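PDB 6XTZ: dally-like, isoform A from Drosophila melanogaster, which binds Wnt and Hedgehog proteins as a GPI-anchored cell-surface glypican, and shields the Wnt lipid in a pocket so that the signal can act at a distance. Local coordinates for residues Thr100-Met105 against Met291-Leu296; Ser122-Glu127 against Leu140-Lys145; Asp187-Gln192 against Asn297-Glu302. The protein carries 5 engineered substitutions. All coordinates share one frame; numbering follows the deposited sequence. Where two conformers were deposited one is given.

Contact 1. Residues Thr100-Met105 against Met291-Leu296. With O18 (O-palmitoleoyl serine), chain H.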
loop_
_atom_site.group_PDB
_atom_site.type_symbol
_atom_site.label_atom_id
_atom_site.label_comp_id
_atom_site.label_asym_id
_atom_site.label_seq_id
_atom_site.Cartn_x
_atom_site.Cartn_y
_atom_site.Cartn_z
ATOM N N THR A 100 -20.698 -23.918 0.373
ATOM C CA THR A 100 -21.868 -24.593 -0.182
ATOM C C THR A 100 -21.462 -25.675 -1.176
ATOM O O THR A 100 -21.974 -26.799 -1.125
ATOM C CB THR A 100 -22.796 -23.575 -0.845
ATOM O OG1 THR A 100 -23.226 -22.616 0.129
ATOM C CG2 THR A 100 -24.015 -24.274 -1.436
ATOM N N GLN A 101 -20.550 -25.351 -2.097
ATOM C CA GLN A 101 -20.082 -26.347 -3.057
ATOM C C GLN A 101 -19.391 -27.506 -2.351
ATOM O O GLN A 101 -19.576 -28.668 -2.726
ATOM C CB GLN A 101 -19.146 -25.699 -4.076
ATOM C CG GLN A 101 -19.836 -24.725 -5.020
ATOM C CD GLN A 101 -18.860 -23.956 -5.892
ATOM O OE1 GLN A 101 -17.650 -23.973 -5.658
ATOM N NE2 GLN A 101 -19.381 -23.274 -6.907
ATOM N N PHE A 102 -18.592 -27.206 -1.326
ATOM C CA PHE A 102 -17.937 -28.271 -0.576
ATOM C C PHE A 102 -18.956 -29.156 0.130
ATOM O O PHE A 102 -18.831 -30.386 0.111
ATOM C CB PHE A 102 -16.942 -27.685 0.425
ATOM C CG PHE A 102 -15.548 -27.546 -0.122
ATOM C CD1 PHE A 102 -14.709 -28.643 -0.179
ATOM C CD2 PHE A 102 -15.079 -26.325 -0.577
ATOM C CE1 PHE A 102 -13.428 -28.529 -0.680
ATOM C CE2 PHE A 102 -13.796 -26.204 -1.081
ATOM C CZ PHE A 102 -12.969 -27.309 -1.132
ATOM N N ASN A 103 -19.980 -28.556 0.740
ATOM C CA ASN A 103 -21.004 -29.343 1.417
ATOM C C ASN A 103 -21.809 -30.171 0.423
ATOM O O ASN A 103 -22.076 -31.355 0.665
ATOM C CB ASN A 103 -21.923 -28.424 2.222
ATOM C CG ASN A 103 -22.961 -29.188 3.020
ATOM O OD1 ASN A 103 -22.688 -29.656 4.124
ATOM N ND2 ASN A 103 -24.159 -29.311 2.465
ATOM N N SER A 104 -22.194 -29.571 -0.704
ATOM C CA SER A 104 -22.952 -30.310 -1.709
ATOM C C SER A 104 -22.103 -31.399 -2.353
ATOM O O SER A 104 -22.609 -32.483 -2.671
ATOM C CB SER A 104 -23.490 -29.352 -2.771
ATOM O OG SER A 104 -24.309 -28.349 -2.193
ATOM N N MET A 105 -20.810 -31.133 -2.552
ATOM C CA MET A 105 -19.942 -32.105 -3.207
ATOM C C MET A 105 -19.734 -33.336 -2.337
ATOM O O MET A 105 -19.717 -34.466 -2.840
ATOM C CB MET A 105 -18.602 -31.456 -3.547
ATOM C CG MET A 105 -17.803 -32.160 -4.623
ATOM S SD MET A 105 -16.321 -31.226 -5.055
ATOM C CE MET A 105 -17.036 -29.648 -5.514
ATOM N N MET A 291 -4.774 -23.916 -5.262
ATOM C CA MET A 291 -3.776 -24.976 -5.322
ATOM C C MET A 291 -3.891 -25.972 -4.177
ATOM O O MET A 291 -3.284 -27.045 -4.253
ATOM C CB MET A 291 -2.369 -24.373 -5.333
ATOM C CG MET A 291 -2.089 -23.474 -6.527
ATOM S SD MET A 291 -2.290 -24.325 -8.103
ATOM C CE MET A 291 -1.063 -25.623 -7.950
ATOM N N VAL A 292 -4.646 -25.651 -3.123
ATOM C CA VAL A 292 -4.834 -26.577 -2.012
ATOM C C VAL A 292 -6.163 -27.317 -2.083
ATOM O O VAL A 292 -6.340 -28.315 -1.366
ATOM C CB VAL A 292 -4.713 -25.855 -0.652
ATOM C CG1 VAL A 292 -3.435 -25.028 -0.602
ATOM C CG2 VAL A 292 -5.934 -24.987 -0.398
ATOM N N VAL A 293 -7.095 -26.873 -2.923
ATOM C CA VAL A 293 -8.394 -27.519 -3.047
ATOM C C VAL A 293 -8.551 -28.287 -4.355
ATOM O O VAL A 293 -9.390 -29.200 -4.417
ATOM C CB VAL A 293 -9.541 -26.501 -2.888
ATOM C CG1 VAL A 293 -9.542 -25.923 -1.482
ATOM C CG2 VAL A 293 -9.410 -25.397 -3.923
ATOM N N GLU A 294 -7.792 -27.946 -5.396
ATOM C CA GLU A 294 -7.828 -28.737 -6.624
ATOM C C GLU A 294 -7.389 -30.179 -6.401
ATOM O O GLU A 294 -8.118 -31.093 -6.824
ATOM C CB GLU A 294 -6.984 -28.055 -7.708
ATOM C CG GLU A 294 -7.671 -26.898 -8.405
ATOM C CD GLU A 294 -8.404 -27.328 -9.660
ATOM O OE1 GLU A 294 -8.864 -26.445 -10.414
ATOM O OE2 GLU A 294 -8.515 -28.551 -9.898
ATOM N N PRO A 295 -6.241 -30.467 -5.756
ATOM C CA PRO A 295 -5.851 -31.871 -5.582
ATOM C C PRO A 295 -6.324 -32.447 -4.258
ATOM O O PRO A 295 -5.613 -33.245 -3.639
ATOM C CB PRO A 295 -4.324 -31.803 -5.645
ATOM C CG PRO A 295 -4.022 -30.503 -4.963
ATOM C CD PRO A 295 -5.178 -29.564 -5.270
ATOM N N LEU A 296 -7.522 -32.060 -3.817
ATOM C CA LEU A 296 -7.968 -32.441 -2.481
ATOM C C LEU A 296 -8.311 -33.924 -2.395
ATOM O O LEU A 296 -8.081 -34.552 -1.355
ATOM C CB LEU A 296 -9.165 -31.589 -2.062
ATOM C CG LEU A 296 -9.565 -31.698 -0.590
ATOM C CD1 LEU A 296 -8.359 -31.472 0.307
ATOM C CD2 LEU A 296 -10.665 -30.704 -0.266
HETATM C CA O18 H . -12.788 -21.851 -8.894
HETATM C CB O18 H . -13.729 -22.449 -7.861
HETATM C C1 O18 H . -13.362 -23.736 -5.909
HETATM C C2 O18 H . -12.543 -23.857 -4.659
HETATM C C3 O18 H . -12.404 -22.549 -3.891
HETATM C C4 O18 H . -11.791 -22.743 -2.512
HETATM C C5 O18 H . -11.771 -21.490 -1.653
HETATM C C6 O18 H . -11.308 -21.734 -0.224
HETATM C C7 O18 H . -12.183 -22.704 0.552
HETATM C C8 O18 H . -11.698 -22.977 1.975
HETATM C C9 O18 H . -10.372 -23.671 2.026
HETATM C C10 O18 H . -10.157 -24.910 2.425
HETATM C C11 O18 H . -11.193 -25.880 2.902
HETATM C C12 O18 H . -10.602 -27.074 3.648
HETATM C C13 O18 H . -11.634 -28.115 4.055
HETATM C C14 O18 H . -11.066 -29.283 4.849
HETATM C C15 O18 H . -10.012 -30.086 4.115
HETATM C C16 O18 H . -9.535 -31.293 4.893
HETATM C C O18 H . -12.527 -20.451 -8.342
HETATM N N O18 H . -11.555 -22.613 -9.002
HETATM O OG O18 H . -12.998 -22.679 -6.635
HETATM O O11 O18 H . -14.241 -24.492 -6.226
HETATM O O O18 H . -12.653 -19.463 -9.061
#

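Contact 2. Residues Ser122-Glu127 against Leu140-Lys145. With O18 (O-palmitoleoyl serine), chain H.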
loop_
_atom_site.group_PDB
_atom_site.type_symbol
_atom_site.label_atom_id
_atom_site.label_comp_id
_atom_site.label_asym_id
_atom_site.label_seq_id
_atom_site.Cartn_x
_atom_site.Cartn_y
_atom_site.Cartn_z
ATOM N N SER A 122 -18.246 -27.324 8.839
ATOM C CA SER A 122 -18.831 -25.987 8.854
ATOM C C SER A 122 -18.212 -25.120 9.942
ATOM O O SER A 122 -18.050 -23.910 9.748
ATOM C CB SER A 122 -20.348 -26.068 9.034
ATOM O OG SER A 122 -20.691 -26.540 10.324
ATOM N N ASP A 123 -17.854 -25.713 11.084
ATOM C CA ASP A 123 -17.173 -24.951 12.127
ATOM C C ASP A 123 -15.803 -24.481 11.658
ATOM O O ASP A 123 -15.366 -23.378 12.007
ATOM C CB ASP A 123 -17.045 -25.788 13.399
ATOM C CG ASP A 123 -18.381 -26.053 14.062
ATOM O OD1 ASP A 123 -19.326 -25.272 13.830
ATOM O OD2 ASP A 123 -18.486 -27.043 14.817
ATOM N N LEU A 124 -15.106 -25.305 10.872
ATOM C CA LEU A 124 -13.815 -24.892 10.334
ATOM C C LEU A 124 -13.974 -23.743 9.348
ATOM O O LEU A 124 -13.199 -22.781 9.380
ATOM C CB LEU A 124 -13.117 -26.078 9.670
ATOM C CG LEU A 124 -11.795 -25.766 8.961
ATOM C CD1 LEU A 124 -10.792 -25.143 9.924
ATOM C CD2 LEU A 124 -11.221 -27.025 8.324
ATOM N N PHE A 125 -14.972 -23.827 8.465
ATOM C CA PHE A 125 -15.229 -22.733 7.533
ATOM C C PHE A 125 -15.582 -21.451 8.273
ATOM O O PHE A 125 -15.141 -20.363 7.888
ATOM C CB PHE A 125 -16.347 -23.116 6.565
ATOM C CG PHE A 125 -15.856 -23.659 5.258
ATOM C CD1 PHE A 125 -15.528 -22.802 4.221
ATOM C CD2 PHE A 125 -15.725 -25.024 5.062
ATOM C CE1 PHE A 125 -15.076 -23.295 3.012
ATOM C CE2 PHE A 125 -15.272 -25.525 3.855
ATOM C CZ PHE A 125 -14.947 -24.657 2.829
ATOM N N LYS A 126 -16.374 -21.562 9.343
ATOM C CA LYS A 126 -16.737 -20.385 10.124
ATOM C C LYS A 126 -15.499 -19.709 10.704
ATOM O O LYS A 126 -15.400 -18.477 10.708
ATOM C CB LYS A 126 -17.714 -20.775 11.233
ATOM C CG LYS A 126 -18.292 -19.596 11.999
ATOM C CD LYS A 126 -19.348 -20.047 12.999
ATOM C CE LYS A 126 -18.762 -20.995 14.035
ATOM N NZ LYS A 126 -19.783 -21.436 15.026
ATOM N N GLU A 127 -14.541 -20.501 11.190
ATOM C CA GLU A 127 -13.292 -19.927 11.683
ATOM C C GLU A 127 -12.494 -19.294 10.550
ATOM O O GLU A 127 -11.878 -18.239 10.733
ATOM C CB GLU A 127 -12.460 -20.998 12.388
ATOM C CG GLU A 127 -13.126 -21.623 13.605
ATOM C CD GLU A 127 -12.976 -20.783 14.862
ATOM O OE1 GLU A 127 -12.521 -19.622 14.766
ATOM O OE2 GLU A 127 -13.310 -21.292 15.953
ATOM N N LEU A 140 -3.439 -22.150 12.675
ATOM C CA LEU A 140 -2.820 -23.445 12.949
ATOM C C LEU A 140 -3.477 -24.132 14.138
ATOM O O LEU A 140 -3.649 -25.356 14.141
ATOM C CB LEU A 140 -1.320 -23.275 13.186
ATOM C CG LEU A 140 -0.481 -22.901 11.964
ATOM C CD1 LEU A 140 1.000 -22.930 12.309
ATOM C CD2 LEU A 140 -0.784 -23.835 10.803
ATOM N N GLU A 141 -3.858 -23.357 15.156
ATOM C CA GLU A 141 -4.554 -23.933 16.302
ATOM C C GLU A 141 -5.909 -24.502 15.895
ATOM O O GLU A 141 -6.278 -25.607 16.313
ATOM C CB GLU A 141 -4.716 -22.877 17.395
ATOM C CG GLU A 141 -5.563 -23.312 18.574
ATOM C CD GLU A 141 -5.774 -22.196 19.578
ATOM O OE1 GLU A 141 -4.862 -21.356 19.735
ATOM O OE2 GLU A 141 -6.853 -22.152 20.205
ATOM N N VAL A 142 -6.660 -23.767 15.073
ATOM C CA VAL A 142 -7.962 -24.253 14.628
ATOM C C VAL A 142 -7.798 -25.460 13.710
ATOM O O VAL A 142 -8.589 -26.411 13.765
ATOM C CB VAL A 142 -8.750 -23.118 13.947
ATOM C CG1 VAL A 142 -10.063 -23.637 13.390
ATOM C CG2 VAL A 142 -9.006 -21.988 14.934
ATOM N N MET A 143 -6.771 -25.447 12.857
ATOM C CA MET A 143 -6.539 -26.581 11.967
ATOM C C MET A 143 -6.165 -27.833 12.752
ATOM O O MET A 143 -6.623 -28.935 12.425
ATOM C CB MET A 143 -5.445 -26.242 10.953
ATOM C CG MET A 143 -5.830 -25.184 9.931
ATOM S SD MET A 143 -7.222 -25.673 8.897
ATOM C CE MET A 143 -6.617 -27.213 8.210
ATOM N N ASP A 144 -5.337 -27.687 13.789
ATOM C CA ASP A 144 -4.933 -28.845 14.579
ATOM C C ASP A 144 -6.112 -29.439 15.338
ATOM O O ASP A 144 -6.248 -30.665 15.424
ATOM C CB ASP A 144 -3.808 -28.461 15.541
ATOM C CG ASP A 144 -2.519 -28.113 14.822
ATOM O OD1 ASP A 144 -2.337 -28.567 13.672
ATOM O OD2 ASP A 144 -1.686 -27.387 15.405
ATOM N N LYS A 145 -6.976 -28.588 15.898
ATOM C CA LYS A 145 -8.174 -29.090 16.563
ATOM C C LYS A 145 -9.145 -29.710 15.569
ATOM O O LYS A 145 -9.914 -30.608 15.930
ATOM C CB LYS A 145 -8.859 -27.967 17.343
ATOM C CG LYS A 145 -8.035 -27.416 18.496
ATOM C CD LYS A 145 -8.830 -26.409 19.310
ATOM C CE LYS A 145 -8.038 -25.929 20.517
ATOM N NZ LYS A 145 -8.805 -24.944 21.330
HETATM C CA O18 H . -12.788 -21.851 -8.894
HETATM C CB O18 H . -13.729 -22.449 -7.861
HETATM C C1 O18 H . -13.362 -23.736 -5.909
HETATM C C2 O18 H . -12.543 -23.857 -4.659
HETATM C C3 O18 H . -12.404 -22.549 -3.891
HETATM C C4 O18 H . -11.791 -22.743 -2.512
HETATM C C5 O18 H . -11.771 -21.490 -1.653
HETATM C C6 O18 H . -11.308 -21.734 -0.224
HETATM C C7 O18 H . -12.183 -22.704 0.552
HETATM C C8 O18 H . -11.698 -22.977 1.975
HETATM C C9 O18 H . -10.372 -23.671 2.026
HETATM C C10 O18 H . -10.157 -24.910 2.425
HETATM C C11 O18 H . -11.193 -25.880 2.902
HETATM C C12 O18 H . -10.602 -27.074 3.648
HETATM C C13 O18 H . -11.634 -28.115 4.055
HETATM C C14 O18 H . -11.066 -29.283 4.849
HETATM C C15 O18 H . -10.012 -30.086 4.115
HETATM C C16 O18 H . -9.535 -31.293 4.893
HETATM C C O18 H . -12.527 -20.451 -8.342
HETATM N N O18 H . -11.555 -22.613 -9.002
HETATM O OG O18 H . -12.998 -22.679 -6.635
HETATM O O11 O18 H . -14.241 -24.492 -6.226
HETATM O O O18 H . -12.653 -19.463 -9.061
#

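Contact 3. Residues Asp187-Gln192 against Asn297-Glu302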
loop_
_atom_site.group_PDB
_atom_site.type_symbol
_atom_site.label_atom_id
_atom_site.label_comp_id
_atom_site.label_asym_id
_atom_site.label_seq_id
_atom_site.Cartn_x
_atom_site.Cartn_y
_atom_site.Cartn_z
ATOM N N ASP A 187 -0.803 -32.111 8.383
ATOM C CA ASP A 187 0.137 -31.041 8.703
ATOM C C ASP A 187 0.515 -30.244 7.462
ATOM O O ASP A 187 0.590 -29.011 7.511
ATOM C CB ASP A 187 1.383 -31.619 9.374
ATOM C CG ASP A 187 1.097 -32.169 10.757
ATOM O OD1 ASP A 187 0.215 -31.616 11.448
ATOM O OD2 ASP A 187 1.753 -33.156 11.153
ATOM N N LYS A 188 0.760 -30.927 6.341
ATOM C CA LYS A 188 1.083 -30.214 5.109
ATOM C C LYS A 188 -0.095 -29.374 4.637
ATOM O O LYS A 188 0.087 -28.256 4.143
ATOM C CB LYS A 188 1.511 -31.199 4.022
ATOM C CG LYS A 188 2.890 -31.809 4.232
ATOM C CD LYS A 188 3.232 -32.780 3.113
ATOM C CE LYS A 188 4.662 -33.284 3.230
ATOM N NZ LYS A 188 5.655 -32.189 3.069
ATOM N N LEU A 189 -1.315 -29.893 4.787
ATOM C CA LEU A 189 -2.490 -29.151 4.350
ATOM C C LEU A 189 -2.785 -27.983 5.284
ATOM O O LEU A 189 -3.205 -26.911 4.833
ATOM C CB LEU A 189 -3.695 -30.088 4.259
ATOM C CG LEU A 189 -4.985 -29.513 3.673
ATOM C CD1 LEU A 189 -4.768 -29.049 2.242
ATOM C CD2 LEU A 189 -6.099 -30.543 3.739
ATOM N N SER A 190 -2.566 -28.168 6.588
ATOM C CA SER A 190 -2.835 -27.097 7.543
ATOM C C SER A 190 -1.919 -25.903 7.312
ATOM O O SER A 190 -2.350 -24.750 7.423
ATOM C CB SER A 190 -2.684 -27.614 8.972
ATOM O OG SER A 190 -3.622 -28.637 9.248
ATOM N N VAL A 191 -0.648 -26.157 6.992
ATOM C CA VAL A 191 0.287 -25.061 6.768
ATOM C C VAL A 191 -0.034 -24.341 5.465
ATOM O O VAL A 191 -0.020 -23.106 5.404
ATOM C CB VAL A 191 1.736 -25.579 6.787
ATOM C CG1 VAL A 191 2.703 -24.445 6.492
ATOM C CG2 VAL A 191 2.051 -26.208 8.131
ATOM N N GLN A 192 -0.330 -25.097 4.403
ATOM C CA GLN A 192 -0.642 -24.473 3.122
ATOM C C GLN A 192 -1.928 -23.661 3.190
ATOM O O GLN A 192 -2.041 -22.629 2.517
ATOM C CB GLN A 192 -0.732 -25.537 2.029
ATOM C CG GLN A 192 0.601 -26.204 1.720
ATOM C CD GLN A 192 0.479 -27.334 0.714
ATOM O OE1 GLN A 192 -0.571 -27.522 0.099
ATOM N NE2 GLN A 192 1.553 -28.095 0.548
ATOM N N ASN A 297 -8.852 -34.504 -3.469
ATOM C CA ASN A 297 -9.245 -35.909 -3.411
ATOM C C ASN A 297 -8.033 -36.829 -3.354
ATOM O O ASN A 297 -8.107 -37.910 -2.760
ATOM C CB ASN A 297 -10.133 -36.265 -4.603
ATOM C CG ASN A 297 -9.366 -36.321 -5.908
ATOM O OD1 ASN A 297 -8.516 -35.475 -6.177
ATOM N ND2 ASN A 297 -9.661 -37.327 -6.725
ATOM N N ILE A 298 -6.914 -36.424 -3.956
ATOM C CA ILE A 298 -5.716 -37.252 -3.885
ATOM C C ILE A 298 -5.074 -37.155 -2.504
ATOM O O ILE A 298 -4.473 -38.124 -2.026
ATOM C CB ILE A 298 -4.730 -36.874 -5.006
ATOM C CG1 ILE A 298 -3.381 -36.448 -4.427
ATOM C CG2 ILE A 298 -5.307 -35.776 -5.887
ATOM C CD1 ILE A 298 -2.328 -36.229 -5.466
ATOM N N LYS A 299 -5.200 -36.004 -1.836
ATOM C CA LYS A 299 -4.703 -35.895 -0.471
ATOM C C LYS A 299 -5.523 -36.749 0.485
ATOM O O LYS A 299 -4.977 -37.305 1.445
ATOM C CB LYS A 299 -4.703 -34.432 -0.026
ATOM C CG LYS A 299 -3.805 -33.535 -0.868
ATOM C CD LYS A 299 -3.939 -32.070 -0.480
ATOM C CE LYS A 299 -3.020 -31.196 -1.323
ATOM N NZ LYS A 299 -3.162 -29.749 -1.004
ATOM N N ILE A 300 -6.829 -36.872 0.237
ATOM C CA ILE A 300 -7.662 -37.749 1.053
ATOM C C ILE A 300 -7.292 -39.207 0.815
ATOM O O ILE A 300 -7.248 -40.013 1.753
ATOM C CB ILE A 300 -9.153 -37.489 0.767
ATOM C CG1 ILE A 300 -9.518 -36.042 1.102
ATOM C CG2 ILE A 300 -10.031 -38.454 1.555
ATOM C CD1 ILE A 300 -10.966 -35.702 0.822
ATOM N N SER A 301 -7.016 -39.568 -0.440
ATOM C CA SER A 301 -6.650 -40.946 -0.753
ATOM C C SER A 301 -5.338 -41.335 -0.085
ATOM O O SER A 301 -5.176 -42.478 0.361
ATOM C CB SER A 301 -6.562 -41.134 -2.266
ATOM O OG SER A 301 -7.817 -40.901 -2.880
ATOM N N GLU A 302 -4.389 -40.400 -0.004
ATOM C CA GLU A 302 -3.143 -40.688 0.698
ATOM C C GLU A 302 -3.375 -40.801 2.200
ATOM O O GLU A 302 -2.745 -41.625 2.871
ATOM C CB GLU A 302 -2.100 -39.612 0.394
ATOM C CG GLU A 302 -0.748 -39.874 1.041
ATOM C CD GLU A 302 0.264 -38.787 0.746
ATOM O OE1 GLU A 302 -0.095 -37.806 0.061
ATOM O OE2 GLU A 302 1.421 -38.913 1.199
#

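Contact 1. Residues Thr100-Met105 against Met291-Leu296
In the lipid pocket of the glypican core, Phe102 reaches from helix 51-110 to Val293 and Leu296, beside the chain of O-palmitoleoyl serine. The ring meets both partners with its edge. Its CZ lies 3.7 Å from CG1 of Val293, and CB of Val293 also sits in the ring plane. Next to this, Phe102 CE1 packs 3.5 Å from CD2 of Leu296. The Phe102 and Val293 side chains cross at about a right angle, whereas Leu296 comes in at a slant. Phe102 was modelled in two conformers, so these ring contacts belong to one of them. Leu296 swings its CG away from the backbone N (chi1 -169°), which carries CD2 forward to the ring.

Val293 is shared between protein and lipid. CG1 meets the ring and also comes near O18 C4, while CG2 packs on the start of the acyl chain, with Val293 CG2 3.6 Å from O18 C2. Phe102 itself comes near the middle of the chain, its CE2 4.2 Å from O18 C7, at an oblique tilt. At the head of the ligand, Gln101 OE1 stands 3.5 Å from the ester carbonyl oxygen O11; both are acceptors, so this is mere proximity.

A type I turn from Val293 to Leu296, closed by a weak backbone bond, brings the two apolar residues onto the same side, and Pro295 takes the N-cap position of helix 296-322. Ring edge, apolar branches and Gln101 near the ester here form part of the palmitoleate pocket of the glypican core.

Contact 2. Residues Ser122-Glu127 against Leu140-Lys145
Leu124 and Glu127 form the face of helix 118-134 that meets Val142 and Met143 of helix 139-158. The two segments run almost exactly antiparallel, at 178°, with their axes 10.6 Å apart.

Leu124 comes first. Its CG is anti to the backbone N (chi1 175°), and CD1 is the branch that bridges the gap, lying 3.8 Å from Val142 CG1 and 3.8 Å from Met143 SD. It slants past the valine but crosses the methionine at about a right angle. The Met143 chain curls at both chi2 and chi3, so that the sulfur, and not the methyl, is offered to the leucine. The other branch serves the ligand, Leu124 CD2 being 4.1 Å from O18 C14.

Phe125 turns to the ligand rather than to helix 139-158: its CE1 lies 3.5 Å from O18 C8, with C8 set obliquely to the ring.

One turn after Leu124, Glu127 lays its aliphatic part on the valine, with Glu127 CG 3.7 Å from Val142 CG1. A bend at chi2 (-82°) brings the carboxylate carbon alongside the second methyl of Val142.

Together the helices make an alpha-helical hairpin. Val137 of the short connecting loop touches both Glu127 and Val142. Beyond the hairpin, Met143 packs on Ser190 and Ile193 of helix 185-216, while Ser122, Phe125 and Lys126 lean on Arg99 of helix 51-110.

Contact 3. Residues Asp187-Gln192 against Asn297-Glu302
Lys299 stretches from helix 296-322 to Leu189 and Gln192, two residues nearly one turn apart on helix 185-216. Beyond CG the lysine chain is fully extended, and this straightness lets it span a gap in which the closest CA atoms, those of Leu189 and Lys299, are 8.6 Å apart. Both partners meet the lysine at a slant. Leu189 brings up one methyl branch, its CD1 3.7 Å from Lys299 NZ and a little farther from Lys299 CD, so the leucine rests along the outer end of the lysine chain. Its CG stands opposite the backbone N (chi1 -174°), directing the isobutyl group across the gap.

Gln192 is extended as well and approaches the same ammonium group with its amide oxygen. The separation from Gln192 OE1 to Lys299 NZ is 3.6 Å, too long to count as a hydrogen bond, and any attraction between them is probably a modest electrostatic one. Val292 O, just upstream in the chain, lies 3.5 Å from Lys299 NZ, again without a hydrogen bond.

Leu189 also touches the bound lipid, which places this contact at the wall of the pocket. Around it, Lys299 and Glu302 rest on Val185, Ile300 packs on Phe106 and Tyr110 of helix 51-110, and Ser190 faces Phe147 of helix 139-158.

In the fold
From the N terminus, the chain first passes 100-105 on helix 51-110, which opens contact 1. The hairpin of contact 2 opens and closes soon afterwards, nested inside the long loop that contact 1 shuts only at 291-296. Contact 3 opens at 187-192, still within that loop, and closes just beyond it at 297-302, so contacts 1 and 3 cross while contacts 2 and 3 follow in series. All three touch one another: Phe102 packs on Phe125, Val292 meets Gln192 and Leu189, and Leu140 lies against Ser190. They thus tie five helices and the short helix 290-293 together at the lipid pocket.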